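Side-chain contacts in RNA-directed RNA polymerase (Infectious pancreatic necrosis virus, PDB 3ZED), which probably copies the viral RNA genome as an RNA-dependent RNA polymerase, found both free and covalently linked to the genomic RNA: residues B[215-220]-B[438-443]; B[336-341]-B[425-430]; B[417-422]-B[442-447]. All coordinates share one frame; numbering follows the deposited sequence.

Contact 1: B[215-220]-B[438-443]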
loop_
_atom_site.group_PDB
_atom_site.type_symbol
_atom_site.label_atom_id
_atom_site.label_comp_id
_atom_site.label_asym_id
_atom_site.label_seq_id
_atom_site.Cartn_x
_atom_site.Cartn_y
_atom_site.Cartn_z
ATOM N N PRO B 215 21.052 -1.156 10.954
ATOM C CA PRO B 215 21.092 -0.315 12.150
ATOM C C PRO B 215 19.762 -0.245 12.878
ATOM O O PRO B 215 18.692 -0.316 12.282
ATOM C CB PRO B 215 21.481 1.063 11.606
ATOM C CG PRO B 215 21.009 1.059 10.192
ATOM C CD PRO B 215 21.187 -0.348 9.723
ATOM N N ASP B 216 19.857 -0.106 14.190
ATOM C CA ASP B 216 18.749 0.073 15.105
ATOM C C ASP B 216 18.136 1.447 14.893
ATOM O O ASP B 216 18.774 2.326 14.299
ATOM C CB ASP B 216 19.257 -0.042 16.550
ATOM C CG ASP B 216 19.761 -1.394 17.005
ATOM O OD1 ASP B 216 19.460 -2.399 16.331
ATOM O OD2 ASP B 216 20.407 -1.455 18.066
ATOM N N LEU B 217 16.921 1.656 15.403
ATOM C CA LEU B 217 16.256 2.950 15.338
ATOM C C LEU B 217 16.856 3.874 16.403
ATOM O O LEU B 217 16.308 3.999 17.494
ATOM C CB LEU B 217 14.734 2.764 15.534
ATOM C CG LEU B 217 14.012 1.964 14.461
ATOM C CD1 LEU B 217 12.564 1.668 14.882
ATOM C CD2 LEU B 217 14.132 2.645 13.103
ATOM N N ARG B 218 18.028 4.464 16.122
ATOM C CA ARG B 218 18.705 5.306 17.106
ATOM C C ARG B 218 19.285 6.578 16.521
ATOM O O ARG B 218 19.775 7.418 17.286
ATOM C CB ARG B 218 19.873 4.541 17.780
ATOM C CG ARG B 218 19.519 3.243 18.476
ATOM C CD ARG B 218 20.778 2.449 18.794
ATOM N NE ARG B 218 20.462 1.154 19.396
ATOM C CZ ARG B 218 20.178 0.970 20.681
ATOM N NH1 ARG B 218 20.178 1.996 21.518
ATOM N NH2 ARG B 218 19.881 -0.238 21.135
ATOM N N TRP B 219 19.312 6.708 15.195
ATOM C CA TRP B 219 20.011 7.821 14.574
ATOM C C TRP B 219 19.185 8.668 13.633
ATOM O O TRP B 219 18.083 8.285 13.217
ATOM C CB TRP B 219 21.212 7.261 13.792
ATOM C CG TRP B 219 22.237 6.612 14.682
ATOM C CD1 TRP B 219 23.180 7.241 15.444
ATOM C CD2 TRP B 219 22.342 5.215 14.980
ATOM N NE1 TRP B 219 23.909 6.314 16.157
ATOM C CE2 TRP B 219 23.403 5.064 15.904
ATOM C CE3 TRP B 219 21.636 4.073 14.555
ATOM C CZ2 TRP B 219 23.808 3.811 16.377
ATOM C CZ3 TRP B 219 22.027 2.835 15.040
ATOM C CH2 TRP B 219 23.098 2.712 15.937
ATOM N N ALA B 220 19.762 9.834 13.279
ATOM C CA ALA B 220 19.220 10.744 12.275
ATOM C C ALA B 220 19.336 10.049 10.900
ATOM O O ALA B 220 20.330 9.350 10.676
ATOM C CB ALA B 220 19.999 12.056 12.289
ATOM N N PRO B 438 14.954 5.929 23.299
ATOM C CA PRO B 438 13.720 6.661 23.649
ATOM C C PRO B 438 13.229 7.638 22.570
ATOM O O PRO B 438 12.011 7.764 22.386
ATOM C CB PRO B 438 14.107 7.399 24.935
ATOM C CG PRO B 438 15.174 6.551 25.537
ATOM C CD PRO B 438 15.993 6.137 24.338
ATOM N N THR B 439 14.143 8.308 21.843
ATOM C CA THR B 439 13.754 9.255 20.780
ATOM C C THR B 439 12.925 8.561 19.692
ATOM O O THR B 439 11.879 9.090 19.298
ATOM C CB THR B 439 14.998 9.921 20.184
ATOM O OG1 THR B 439 15.606 10.696 21.209
ATOM C CG2 THR B 439 14.691 10.811 18.966
ATOM N N TRP B 440 13.373 7.380 19.237
ATOM C CA TRP B 440 12.658 6.659 18.187
ATOM C C TRP B 440 11.366 6.010 18.712
ATOM O O TRP B 440 10.401 5.922 17.954
ATOM C CB TRP B 440 13.560 5.656 17.483
ATOM C CG TRP B 440 14.293 6.298 16.345
ATOM C CD1 TRP B 440 15.520 6.901 16.389
ATOM C CD2 TRP B 440 13.790 6.504 15.018
ATOM N NE1 TRP B 440 15.846 7.397 15.146
ATOM C CE2 TRP B 440 14.801 7.167 14.285
ATOM C CE3 TRP B 440 12.589 6.169 14.369
ATOM C CZ2 TRP B 440 14.632 7.534 12.945
ATOM C CZ3 TRP B 440 12.442 6.490 13.029
ATOM C CH2 TRP B 440 13.453 7.170 12.332
ATOM N N ALA B 441 11.316 5.634 20.009
ATOM C CA ALA B 441 10.089 5.120 20.651
ATOM C C ALA B 441 9.051 6.254 20.720
ATOM O O ALA B 441 7.875 5.999 20.504
ATOM C CB ALA B 441 10.393 4.596 22.056
ATOM N N THR B 442 9.503 7.511 20.939
ATOM C CA THR B 442 8.652 8.706 20.990
ATOM C C THR B 442 8.084 8.997 19.603
ATOM O O THR B 442 6.881 9.229 19.472
ATOM C CB THR B 442 9.447 9.910 21.535
ATOM O OG1 THR B 442 9.978 9.546 22.805
ATOM C CG2 THR B 442 8.592 11.180 21.675
ATOM N N PHE B 443 8.950 8.987 18.568
ATOM C CA PHE B 443 8.484 9.228 17.213
ATOM C C PHE B 443 7.474 8.183 16.822
ATOM O O PHE B 443 6.368 8.548 16.431
ATOM C CB PHE B 443 9.640 9.259 16.198
ATOM C CG PHE B 443 9.152 9.332 14.768
ATOM C CD1 PHE B 443 8.506 10.475 14.290
ATOM C CD2 PHE B 443 9.252 8.227 13.926
ATOM C CE1 PHE B 443 8.001 10.525 12.980
ATOM C CE2 PHE B 443 8.734 8.269 12.619
ATOM C CZ PHE B 443 8.113 9.418 12.153
#
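The indole of W440 lies against the backbone and side chain of L217, and the two side chains cross at about a right angle. L217 covers one face of the ring. By its backbone, L217 O comes within 3.2 Å of W440 CD1. Its CB packs 3.7 Å from W440 CG, and its CD2 methyl makes a CH-pi contact 4.3 Å from the centroid of the six-membered ring, 19° off the normal. With chi1 at -64° and chi2 near trans, CG of L217 lies beside the backbone N and CD2 comes over the benzo half. At the edge, W440 NE1 donates to W219 O over 3.1 Å. This bond is moderately bent, 143° at the hydrogen; the oxygen lies close to the indole plane, whereas the donor stands above the carbonyl plane. A tryptophan suits this buried place because it gives an apolar face to the leucine, and its one N-H is satisfied by W219 O. L217 is the centre of an inverse gamma turn, which bends the loop here. R218 NE and D216 OD2 form a salt bridge of 2.9 Å, with R218 NH1 also bonded to S751 O. The contact joins the loop between helix 194-204 and strand 225-226 to the first turn of helix 438-452, where W440 also packs on L331, M334 and V335 of helix 326-340 and on I271 of helix 260-278.

Contact 2: B[336-341]-B[425-430]; sequences STPVMN and RGWTNE
W427 buries the most surface here, its indole lying across P338 and V339 of helix 326-340. The proline meets the ring at its edge: P338 CG is 3.6 Å from W427 CZ2, and P338 CB is 3.7 Å from W427 CH2, so the pyrrolidine ring abuts the benzo end of the indole. V339 reaches the pyrrole end through one methyl, CG2, which lies 3.6 Å from W427 NE1 and 3.9 Å from W427 CD1. With chi1 at 170°, the valine sets CG1 anti to its backbone N, and CG2, beside that N, is the branch that meets the tryptophan. The same methyl lies 4.1 Å from G426 CA, where glycine suits the close approach of the two backbones because it brings no side chain into the space used by CG2. The indole N-H is not left without a partner in this apolar setting, for W427 NE1 donates to V335 O of helix 326-340, one turn before V339. P338 has no amide hydrogen to give to the preceding turn, and helix 326-340 is kinked at this point. W427 is itself the centre of an inverse gamma turn, by which the chain turns just after G426. Within the palm family sequence of the birnavirus polymerase, an inverse gamma turn thus packs its tryptophan against the proline kink of a neighbouring helix.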
loop_
_atom_site.group_PDB
_atom_site.type_symbol
_atom_site.label_atom_id
_atom_site.label_comp_id
_atom_site.label_asym_id
_atom_site.label_seq_id
_atom_site.Cartn_x
_atom_site.Cartn_y
_atom_site.Cartn_z
ATOM N N SER B 336 9.214 0.501 9.236
ATOM C CA SER B 336 8.528 -0.614 8.579
ATOM C C SER B 336 9.369 -1.453 7.613
ATOM O O SER B 336 9.337 -2.677 7.726
ATOM C CB SER B 336 7.288 -0.121 7.844
ATOM O OG SER B 336 7.606 0.925 6.943
ATOM N N THR B 337 10.080 -0.825 6.657
ATOM C CA THR B 337 10.760 -1.539 5.576
ATOM C C THR B 337 11.868 -2.503 6.061
ATOM O O THR B 337 11.865 -3.607 5.523
ATOM C CB THR B 337 11.216 -0.610 4.441
ATOM O OG1 THR B 337 12.187 0.300 4.910
ATOM C CG2 THR B 337 10.055 0.180 3.823
ATOM N N PRO B 338 12.736 -2.230 7.083
ATOM C CA PRO B 338 13.727 -3.259 7.485
ATOM C C PRO B 338 13.060 -4.522 8.053
ATOM O O PRO B 338 13.617 -5.610 7.919
ATOM C CB PRO B 338 14.586 -2.539 8.545
ATOM C CG PRO B 338 14.380 -1.090 8.284
ATOM C CD PRO B 338 12.931 -0.994 7.871
ATOM N N VAL B 339 11.843 -4.386 8.632
ATOM C CA VAL B 339 11.068 -5.518 9.161
ATOM C C VAL B 339 10.391 -6.276 8.004
ATOM O O VAL B 339 10.505 -7.505 7.918
ATOM C CB VAL B 339 10.024 -5.068 10.220
ATOM C CG1 VAL B 339 9.061 -6.203 10.584
ATOM C CG2 VAL B 339 10.700 -4.503 11.470
ATOM N N MET B 340 9.662 -5.542 7.133
ATOM C CA MET B 340 8.882 -6.146 6.029
ATOM C C MET B 340 9.770 -6.782 4.949
ATOM O O MET B 340 9.338 -7.751 4.349
ATOM C CB MET B 340 7.884 -5.153 5.427
ATOM C CG MET B 340 6.821 -4.679 6.438
ATOM S SD MET B 340 6.100 -5.927 7.553
ATOM C CE MET B 340 5.067 -6.868 6.390
ATOM N N ASN B 341 11.022 -6.311 4.767
ATOM C CA ASN B 341 11.988 -6.899 3.813
ATOM C C ASN B 341 12.291 -8.346 4.170
ATOM O O ASN B 341 12.586 -9.162 3.297
ATOM C CB ASN B 341 13.312 -6.131 3.843
ATOM C CG ASN B 341 13.400 -4.819 3.102
ATOM O OD1 ASN B 341 12.493 -4.414 2.370
ATOM N ND2 ASN B 341 14.536 -4.123 3.288
ATOM N N ARG B 425 7.895 -7.063 18.246
ATOM C CA ARG B 425 8.182 -8.310 17.537
ATOM C C ARG B 425 9.270 -8.171 16.459
ATOM O O ARG B 425 9.881 -9.177 16.103
ATOM C CB ARG B 425 6.887 -8.893 16.911
ATOM C CG ARG B 425 6.028 -9.751 17.856
ATOM C CD ARG B 425 5.398 -8.961 18.994
ATOM N NE ARG B 425 4.534 -9.812 19.809
ATOM C CZ ARG B 425 3.911 -9.433 20.916
ATOM N NH1 ARG B 425 4.030 -8.188 21.364
ATOM N NH2 ARG B 425 3.159 -10.294 21.586
ATOM N N GLY B 426 9.490 -6.964 15.949
ATOM C CA GLY B 426 10.484 -6.729 14.907
ATOM C C GLY B 426 11.780 -6.175 15.466
ATOM O O GLY B 426 12.802 -6.868 15.502
ATOM N N TRP B 427 11.718 -4.924 15.955
ATOM C CA TRP B 427 12.827 -4.144 16.509
ATOM C C TRP B 427 13.207 -4.618 17.911
ATOM O O TRP B 427 13.231 -3.832 18.872
ATOM C CB TRP B 427 12.439 -2.656 16.490
ATOM C CG TRP B 427 12.351 -2.134 15.082
ATOM C CD1 TRP B 427 11.219 -1.883 14.367
ATOM C CD2 TRP B 427 13.451 -1.907 14.189
ATOM N NE1 TRP B 427 11.544 -1.464 13.101
ATOM C CE2 TRP B 427 12.907 -1.475 12.961
ATOM C CE3 TRP B 427 14.852 -2.014 14.316
ATOM C CZ2 TRP B 427 13.711 -1.147 11.861
ATOM C CZ3 TRP B 427 15.646 -1.713 13.221
ATOM C CH2 TRP B 427 15.081 -1.266 12.017
ATOM N N THR B 428 13.544 -5.910 18.013
ATOM C CA THR B 428 13.926 -6.527 19.283
ATOM C C THR B 428 15.138 -7.452 19.091
ATOM O O THR B 428 15.191 -8.195 18.116
ATOM C CB THR B 428 12.709 -7.270 19.916
ATOM O OG1 THR B 428 13.058 -7.727 21.220
ATOM C CG2 THR B 428 12.228 -8.465 19.079
ATOM N N ASN B 429 16.098 -7.411 20.024
ATOM C CA ASN B 429 17.263 -8.310 19.996
ATOM C C ASN B 429 16.848 -9.673 20.562
ATOM O O ASN B 429 15.778 -9.775 21.180
ATOM C CB ASN B 429 18.429 -7.715 20.783
ATOM C CG ASN B 429 19.049 -6.497 20.151
ATOM O OD1 ASN B 429 19.482 -6.523 18.989
ATOM N ND2 ASN B 429 19.162 -5.414 20.919
ATOM N N GLU B 430 17.673 -10.714 20.355
ATOM C CA GLU B 430 17.402 -12.069 20.842
ATOM C C GLU B 430 17.295 -12.116 22.374
ATOM O O GLU B 430 16.502 -12.889 22.901
ATOM C CB GLU B 430 18.486 -13.037 20.362
ATOM C CG GLU B 430 18.576 -13.118 18.845
ATOM C CD GLU B 430 19.717 -13.963 18.315
ATOM O OE1 GLU B 430 20.884 -13.688 18.678
ATOM O OE2 GLU B 430 19.443 -14.901 17.532
#

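Contact 3: B[417-422]-B[442-447]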
loop_
_atom_site.group_PDB
_atom_site.type_symbol
_atom_site.label_atom_id
_atom_site.label_comp_id
_atom_site.label_asym_id
_atom_site.label_seq_id
_atom_site.Cartn_x
_atom_site.Cartn_y
_atom_site.Cartn_z
ATOM N N ALA B 417 -1.063 0.769 17.413
ATOM C CA ALA B 417 -1.047 -0.676 17.709
ATOM C C ALA B 417 -0.116 -1.416 16.721
ATOM O O ALA B 417 0.601 -2.335 17.126
ATOM C CB ALA B 417 -2.456 -1.250 17.655
ATOM N N MET B 418 -0.084 -0.980 15.448
ATOM C CA MET B 418 0.831 -1.560 14.445
ATOM C C MET B 418 2.289 -1.217 14.843
ATOM O O MET B 418 3.161 -2.086 14.766
ATOM C CB MET B 418 0.500 -1.063 13.030
ATOM C CG MET B 418 1.493 -1.549 11.945
ATOM S SD MET B 418 1.790 -3.347 11.916
ATOM C CE MET B 418 0.111 -3.975 11.558
ATOM N N MET B 419 2.534 0.037 15.286
ATOM C CA MET B 419 3.857 0.497 15.756
ATOM C C MET B 419 4.308 -0.330 16.962
ATOM O O MET B 419 5.484 -0.701 17.047
ATOM C CB MET B 419 3.838 2.005 16.111
ATOM C CG MET B 419 3.924 2.901 14.893
ATOM S SD MET B 419 5.482 2.709 13.995
ATOM C CE MET B 419 5.549 4.284 13.128
ATOM N N TYR B 420 3.358 -0.647 17.874
ATOM C CA TYR B 420 3.624 -1.495 19.035
ATOM C C TYR B 420 4.111 -2.881 18.559
ATOM O O TYR B 420 5.119 -3.376 19.045
ATOM C CB TYR B 420 2.358 -1.612 19.906
ATOM C CG TYR B 420 2.511 -2.573 21.063
ATOM C CD1 TYR B 420 3.026 -2.146 22.287
ATOM C CD2 TYR B 420 2.146 -3.913 20.938
ATOM C CE1 TYR B 420 3.206 -3.034 23.343
ATOM C CE2 TYR B 420 2.326 -4.810 21.987
ATOM C CZ TYR B 420 2.846 -4.362 23.194
ATOM O OH TYR B 420 3.012 -5.237 24.242
ATOM N N TYR B 421 3.383 -3.492 17.603
ATOM C CA TYR B 421 3.701 -4.808 17.049
ATOM C C TYR B 421 5.082 -4.823 16.375
ATOM O O TYR B 421 5.868 -5.736 16.631
ATOM C CB TYR B 421 2.611 -5.248 16.060
ATOM C CG TYR B 421 2.874 -6.601 15.441
ATOM C CD1 TYR B 421 2.866 -7.757 16.216
ATOM C CD2 TYR B 421 3.127 -6.727 14.082
ATOM C CE1 TYR B 421 3.127 -9.005 15.656
ATOM C CE2 TYR B 421 3.380 -7.970 13.506
ATOM C CZ TYR B 421 3.392 -9.105 14.300
ATOM O OH TYR B 421 3.614 -10.331 13.736
ATOM N N LEU B 422 5.398 -3.802 15.564
ATOM C CA LEU B 422 6.692 -3.710 14.883
ATOM C C LEU B 422 7.856 -3.527 15.870
ATOM O O LEU B 422 8.898 -4.146 15.694
ATOM C CB LEU B 422 6.693 -2.551 13.871
ATOM C CG LEU B 422 5.754 -2.668 12.631
ATOM C CD1 LEU B 422 5.810 -1.409 11.812
ATOM C CD2 LEU B 422 6.146 -3.833 11.723
ATOM N N THR B 442 9.503 7.511 20.939
ATOM C CA THR B 442 8.652 8.706 20.990
ATOM C C THR B 442 8.084 8.997 19.603
ATOM O O THR B 442 6.881 9.229 19.472
ATOM C CB THR B 442 9.447 9.910 21.535
ATOM O OG1 THR B 442 9.978 9.546 22.805
ATOM C CG2 THR B 442 8.592 11.180 21.675
ATOM N N PHE B 443 8.950 8.987 18.568
ATOM C CA PHE B 443 8.484 9.228 17.213
ATOM C C PHE B 443 7.474 8.183 16.822
ATOM O O PHE B 443 6.368 8.548 16.431
ATOM C CB PHE B 443 9.640 9.259 16.198
ATOM C CG PHE B 443 9.152 9.332 14.768
ATOM C CD1 PHE B 443 8.506 10.475 14.290
ATOM C CD2 PHE B 443 9.252 8.227 13.926
ATOM C CE1 PHE B 443 8.001 10.525 12.980
ATOM C CE2 PHE B 443 8.734 8.269 12.619
ATOM C CZ PHE B 443 8.113 9.418 12.153
ATOM N N ALA B 444 7.822 6.891 16.972
ATOM C CA ALA B 444 6.966 5.785 16.533
ATOM C C ALA B 444 5.650 5.685 17.294
ATOM O O ALA B 444 4.603 5.549 16.657
ATOM C CB ALA B 444 7.721 4.466 16.633
ATOM N N MET B 445 5.693 5.768 18.638
ATOM C CA MET B 445 4.507 5.570 19.468
ATOM C C MET B 445 3.700 6.816 19.747
ATOM O O MET B 445 2.477 6.742 19.812
ATOM C CB MET B 445 4.888 4.944 20.837
ATOM C CG MET B 445 5.655 3.611 20.751
ATOM S SD MET B 445 4.960 2.344 19.627
ATOM C CE MET B 445 3.382 2.051 20.384
ATOM N N ASN B 446 4.364 7.932 19.976
ATOM C CA ASN B 446 3.677 9.113 20.460
ATOM C C ASN B 446 3.389 10.179 19.425
ATOM O O ASN B 446 2.515 11.007 19.684
ATOM C CB ASN B 446 4.492 9.738 21.611
ATOM C CG ASN B 446 4.803 8.783 22.739
ATOM O OD1 ASN B 446 5.930 8.359 22.912
ATOM N ND2 ASN B 446 3.822 8.449 23.553
ATOM N N VAL B 447 4.113 10.214 18.294
ATOM C CA VAL B 447 3.895 11.306 17.335
ATOM C C VAL B 447 3.493 10.806 15.940
ATOM O O VAL B 447 2.507 11.303 15.396
ATOM C CB VAL B 447 5.146 12.236 17.263
ATOM C CG1 VAL B 447 5.010 13.310 16.180
ATOM C CG2 VAL B 447 5.453 12.868 18.623
#
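Two neighbouring, nearly antiparallel helices, 412-426 and 438-452, pack here through methionines and an alanine. M419 lies over A444. Its CG makes a close van der Waals contact, 3.3 Å, with the carbonyl oxygen A444 O, in a stretch where the second helix widens into a pi-type turn (443-447), and its SD is 3.9 Å from A444 CB. The bend at chi2 (-64°) turns the chain of M419 across the other helix, which brings CE within 4.0 Å of A444 CA. The small alanine suits this place, since its single methyl lets the long thioether lie close to the helix backbone. Consecutive in the chain, the helices make an alpha-alpha hairpin in the catalytic region of the polymerase; the axes of the short segments approach to 9.1 Å at an angle of 151°. M445 answers from the second helix. Bent at both chi2 and chi3, it curls so that SD lies 3.7 Å from M419 CB, while CE sits 3.8 Å from Y420 CB. Flexible and unbranched, methionine can follow such a contour. The Y420 ring turns off to the side of the interface, and its OH bonds to E195 OE1. M445 also touches L729 and R732 of helix 724-732, while M419 packs on L332 and V335 of helix 326-340.

Overall arrangement
From the N terminus, segment 215-220 comes first, and contact 1 closes a loop of 217 residues between it and helix 438-452. Contact 2, between helix 326-340 and segment 425-430, is nested inside that long loop and closes one of 83 residues. Contact 3 closes the short excursion of 19 residues between its segments on helices 412-426 and 438-452; these alternate along the chain with those of contact 2, so the two cross, while contacts 1 and 3 end on the same helix and share T442 and F443. W427 links contacts 1 and 2, with L217 CD1 3.7 Å from W427 CE2. Together they tie helices 326-340, 412-426 and 438-452 to the 215-220 loop.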